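Local coordinates for protein beta-porphyranase (Bacteroides plebeius, PDB 4AWD) that hydrolyses the sulfated red-algal polysaccharide porphyran at its beta-D-galactose-(1->4)-alpha-L-galactose-6-sulfate linkages, releasing mainly disaccharides, at residues 250-255 against 262-267; 82-87 against 121-126. All blocks are in the same frame, centred on the assembly; numbering follows the deposited sequence.

Interaction 1: residues 250-255 against 262-267; sequences ANTVKF and MYTIKP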
# COMPACT_ATOMS: atom_id res chain seq x y z
N ALA A 250 3.12 18.51 -0.61
CA ALA A 250 2.07 18.30 0.36
C ALA A 250 0.68 18.36 -0.24
O ALA A 250 -0.28 17.96 0.41
CB ALA A 250 2.20 19.29 1.48
N ASN A 251 0.56 18.82 -1.49
CA ASN A 251 -0.75 18.92 -2.15
C ASN A 251 -0.95 18.04 -3.39
O ASN A 251 -2.00 18.12 -4.05
CB ASN A 251 -1.05 20.37 -2.53
CG ASN A 251 -1.14 21.28 -1.33
OD1 ASN A 251 -0.15 21.88 -0.93
ND2 ASN A 251 -2.32 21.37 -0.72
N THR A 252 0.03 17.20 -3.71
CA THR A 252 0.08 16.61 -5.06
C THR A 252 0.80 15.27 -5.12
O THR A 252 1.96 15.16 -4.76
CB THR A 252 0.78 17.58 -6.03
OG1 THR A 252 0.37 18.91 -5.71
CG2 THR A 252 0.44 17.25 -7.49
N VAL A 253 0.09 14.27 -5.59
CA VAL A 253 0.64 12.94 -5.79
C VAL A 253 0.24 12.49 -7.19
O VAL A 253 -0.88 12.73 -7.62
CB VAL A 253 0.13 11.94 -4.74
CG1 VAL A 253 0.94 10.68 -4.82
CG2 VAL A 253 0.26 12.52 -3.32
N LYS A 254 1.18 11.87 -7.92
CA LYS A 254 0.96 11.49 -9.32
C LYS A 254 1.28 10.02 -9.56
O LYS A 254 2.35 9.54 -9.18
CB LYS A 254 1.81 12.36 -10.25
CG LYS A 254 1.59 13.87 -10.08
CD LYS A 254 2.29 14.73 -11.17
CE LYS A 254 1.86 16.19 -11.05
NZ LYS A 254 2.56 17.14 -12.01
N PHE A 255 0.38 9.30 -10.22
CA PHE A 255 0.49 7.84 -10.31
C PHE A 255 0.92 7.29 -11.66
O PHE A 255 0.51 7.80 -12.72
CB PHE A 255 -0.79 7.18 -9.81
CG PHE A 255 -1.14 7.56 -8.41
CD1 PHE A 255 -0.57 6.90 -7.34
CD2 PHE A 255 -2.01 8.63 -8.16
CE1 PHE A 255 -0.86 7.27 -6.02
CE2 PHE A 255 -2.31 9.01 -6.85
CZ PHE A 255 -1.74 8.32 -5.78
N MET A 262 -0.63 8.18 -15.17
CA MET A 262 -2.04 7.79 -15.19
C MET A 262 -2.99 8.93 -14.80
O MET A 262 -3.90 9.24 -15.55
CB MET A 262 -2.26 6.55 -14.33
CG MET A 262 -1.43 5.36 -14.79
SD MET A 262 -2.06 4.68 -16.34
CE MET A 262 -3.40 3.63 -15.73
N TYR A 263 -2.75 9.55 -13.64
CA TYR A 263 -3.54 10.68 -13.17
C TYR A 263 -2.94 11.24 -11.88
O TYR A 263 -2.02 10.66 -11.29
CB TYR A 263 -5.02 10.30 -12.95
CG TYR A 263 -5.20 9.10 -12.04
CD1 TYR A 263 -5.16 9.26 -10.65
CD2 TYR A 263 -5.39 7.82 -12.56
CE1 TYR A 263 -5.31 8.16 -9.80
CE2 TYR A 263 -5.54 6.72 -11.72
CZ TYR A 263 -5.49 6.91 -10.33
OH TYR A 263 -5.63 5.83 -9.49
N THR A 264 -3.50 12.36 -11.44
CA THR A 264 -3.09 13.06 -10.23
C THR A 264 -4.19 12.99 -9.18
O THR A 264 -5.39 12.95 -9.50
CB THR A 264 -2.84 14.53 -10.56
OG1 THR A 264 -1.81 14.63 -11.54
CG2 THR A 264 -2.42 15.31 -9.33
N ILE A 265 -3.78 12.96 -7.91
CA ILE A 265 -4.72 13.27 -6.85
C ILE A 265 -4.17 14.40 -6.00
O ILE A 265 -3.06 14.30 -5.48
CB ILE A 265 -5.08 12.05 -5.97
CG1 ILE A 265 -5.68 10.92 -6.82
CG2 ILE A 265 -6.03 12.46 -4.86
CD1 ILE A 265 -6.01 9.65 -6.04
N LYS A 266 -4.94 15.48 -5.88
CA LYS A 266 -4.65 16.50 -4.89
C LYS A 266 -5.40 16.11 -3.62
O LYS A 266 -6.63 16.16 -3.61
CB LYS A 266 -5.11 17.88 -5.38
CG LYS A 266 -4.73 18.24 -6.83
CD LYS A 266 -3.27 18.61 -7.01
CE LYS A 266 -3.04 20.12 -6.89
NZ LYS A 266 -1.56 20.45 -6.74
N PRO A 267 -4.68 15.68 -2.56
CA PRO A 267 -5.40 15.28 -1.34
C PRO A 267 -6.14 16.48 -0.76
O PRO A 267 -5.73 17.63 -0.97
CB PRO A 267 -4.28 14.81 -0.40
CG PRO A 267 -3.12 14.53 -1.27
CD PRO A 267 -3.22 15.51 -2.41
O HOH W 1 -4.14 19.23 -2.26
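Val-253 and Ile-265 face each other as the antiparallel hydrogen-bonded pair of a beta hairpin, and each satisfies both backbone polar groups of the other. Ile-265 N reaches Val-253 O at 2.9 Å, nearly in line with the carbonyl, whereas the return bond from Val-253 N to Ile-265 O is longer, 3.2 Å, and comes in tilted from the carbonyl plane. Nearer the turn, Phe-255 N gives an almost straight bond to Tyr-263 O (3.0 Å), and Phe-255 O accepts from Met-262 N. On the side of Lys-254 and Thr-264, the ammonium of Lys-266 donates to Thr-252 OG1 (2.7 Å); bends at chi2 (-76°) and chi3 (-92°) fold the lysine back alongside the threonine. Thr-264 OG1 pairs with Tyr-261 OH. At the open end of the hairpin one water gives its hydrogens to Asn-251 O and Pro-267 O and accepts from Asn-251 ND2, which also serves Asp-273 O. The face of Val-253 is largely apolar: Phe-255 CE2 lies 3.8 Å from Ile-265 CD1, and the rings of Phe-255 and Tyr-263 meet obliquely, planes at 48°. The exception, Tyr-263 OH, is held by Met-203 O. The contact thus has two chemical sides, a largely apolar one against neighbouring strands and a polar one where Thr-252 OG1, accepting from the lysine, can give its own hydrogen to Asp-249 OD1, probably linking the two charges.

Interaction 2: residues 82-87 against 121-126; sequences ATFKAE and GGAVAS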
# COMPACT_ATOMS: atom_id res chain seq x y z
N ALA A 82 -9.39 -12.22 7.80
CA ALA A 82 -7.93 -12.45 7.64
C ALA A 82 -7.10 -11.53 8.51
O ALA A 82 -7.37 -10.34 8.63
CB ALA A 82 -7.50 -12.32 6.18
N THR A 83 -6.04 -12.08 9.08
CA THR A 83 -5.07 -11.24 9.74
C THR A 83 -3.70 -11.42 9.07
O THR A 83 -3.63 -11.83 7.90
CB THR A 83 -5.09 -11.44 11.28
OG1 THR A 83 -4.14 -10.56 11.88
CG2 THR A 83 -4.81 -12.89 11.66
N PHE A 84 -2.62 -11.10 9.79
CA PHE A 84 -1.27 -11.12 9.20
C PHE A 84 -0.31 -11.94 10.04
O PHE A 84 -0.28 -11.83 11.25
CB PHE A 84 -0.73 -9.69 9.05
CG PHE A 84 -1.77 -8.67 8.61
CD1 PHE A 84 -2.27 -8.67 7.30
CD2 PHE A 84 -2.18 -7.65 9.47
CE1 PHE A 84 -3.21 -7.71 6.89
CE2 PHE A 84 -3.12 -6.71 9.11
CZ PHE A 84 -3.63 -6.72 7.80
N LYS A 85 0.49 -12.78 9.39
CA LYS A 85 1.50 -13.51 10.11
C LYS A 85 2.87 -13.35 9.46
O LYS A 85 2.98 -13.29 8.23
CB LYS A 85 1.12 -14.98 10.20
CG LYS A 85 -0.17 -15.25 10.93
CD LYS A 85 -0.01 -14.99 12.42
CE LYS A 85 -1.25 -15.42 13.16
NZ LYS A 85 -1.53 -14.63 14.36
N ALA A 86 3.90 -13.29 10.29
CA ALA A 86 5.28 -13.22 9.82
C ALA A 86 5.65 -14.41 8.93
O ALA A 86 6.35 -14.24 7.94
CB ALA A 86 6.26 -13.09 11.00
N GLU A 87 5.16 -15.59 9.29
CA GLU A 87 5.45 -16.82 8.55
C GLU A 87 4.95 -16.81 7.11
O GLU A 87 5.39 -17.64 6.30
CB GLU A 87 4.87 -18.06 9.27
CG GLU A 87 5.41 -18.30 10.68
CD GLU A 87 4.89 -17.29 11.70
OE1 GLU A 87 3.77 -16.74 11.51
OE2 GLU A 87 5.60 -17.01 12.68
N GLY A 121 -2.85 -13.60 6.06
CA GLY A 121 -2.07 -12.91 5.02
C GLY A 121 -0.78 -12.35 5.58
O GLY A 121 -0.28 -12.79 6.61
N GLY A 122 -0.24 -11.34 4.89
CA GLY A 122 0.99 -10.67 5.30
C GLY A 122 0.85 -9.16 5.34
O GLY A 122 0.16 -8.58 4.53
N ALA A 123 1.51 -8.55 6.31
CA ALA A 123 1.63 -7.10 6.38
C ALA A 123 3.07 -6.73 6.69
O ALA A 123 3.53 -6.91 7.84
CB ALA A 123 0.71 -6.53 7.43
N VAL A 124 3.77 -6.24 5.67
CA VAL A 124 5.17 -5.77 5.81
C VAL A 124 5.22 -4.24 5.99
O VAL A 124 4.55 -3.50 5.28
CB VAL A 124 6.01 -6.16 4.57
CG1 VAL A 124 7.43 -5.70 4.70
CG2 VAL A 124 5.99 -7.65 4.37
N ALA A 125 6.03 -3.78 6.94
CA ALA A 125 6.25 -2.35 7.14
C ALA A 125 7.73 -2.05 7.12
O ALA A 125 8.53 -2.78 7.72
CB ALA A 125 5.64 -1.89 8.46
N SER A 126 8.12 -0.99 6.42
CA SER A 126 9.50 -0.51 6.56
C SER A 126 9.78 -0.13 8.02
O SER A 126 8.88 0.31 8.76
CB SER A 126 9.80 0.66 5.61
OG SER A 126 8.86 1.74 5.75
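The ring of Phe-84 carries the methyl of Ala-123 over one face: Ala-123 CB sits 3.7 Å from the Phe-84 ring centroid and 20° off its normal, a CH-pi contact displaced toward CG. Gly-121 C lies at the ring's edge, near its plane, and Gly-122 O approaches CD1 obliquely. Beyond the two segments, Trp-75 meets Phe-84 edge-to-face and Val-285 of strand 281-285 also touches it. The phenylalanine CG stands anti to its own carbonyl carbon (chi1 -39°), which carries the ring along the glycine backbone to Ala-123.

Beside the ring's edge, Phe-84 and Gly-121 form a parallel bridge, with 4.6 Å between Phe-84 CA and Gly-121 CA. Gly-121 uses both of its backbone polar groups on the residues flanking Phe-84: its N donates to Thr-83 O at 2.7 Å, and its O accepts from Lys-85 N at 2.9 Å. The same carbonyl oxygen has a CA-H...O contact with Phe-84 CA (3.2 Å). Lys-85 NZ forms a salt bridge with Glu-107 OE1.

The Phe-84 side chain is about 4 Å from those of Trp-75 and Glu-287, both probable substrate-binding residues. This short parallel edge pairing therefore backs the probable substrate cleft of a GH16 beta-sandwich (jelly-roll) enzyme.

In the fold
Interaction 2 is complete in sequence before the hairpin of interaction 1 begins, in one GH16 fold. The two lie across the chain's centre from each other, centres 28 Å apart and nearest atoms about 16 Å apart. Interaction 1 is local, within the hairpin of strands 252-257 and 260-265; interaction 2 joins strand 82-84 to strand 117-126. Paired strands connect them in the order 117-126, 95-107, 308-321, 134-141, 241-249 and 252-257, while 281-285 and 149-163 lead from 117-126 to 168-182, which carries the probable nucleophile Glu-176 and proton donor Glu-181. The side chain of Tyr-263 is about 9 Å from that of Glu-181, whereas interaction 2 lies against probable substrate-binding residues, so the contacts probably approach different parts of the site.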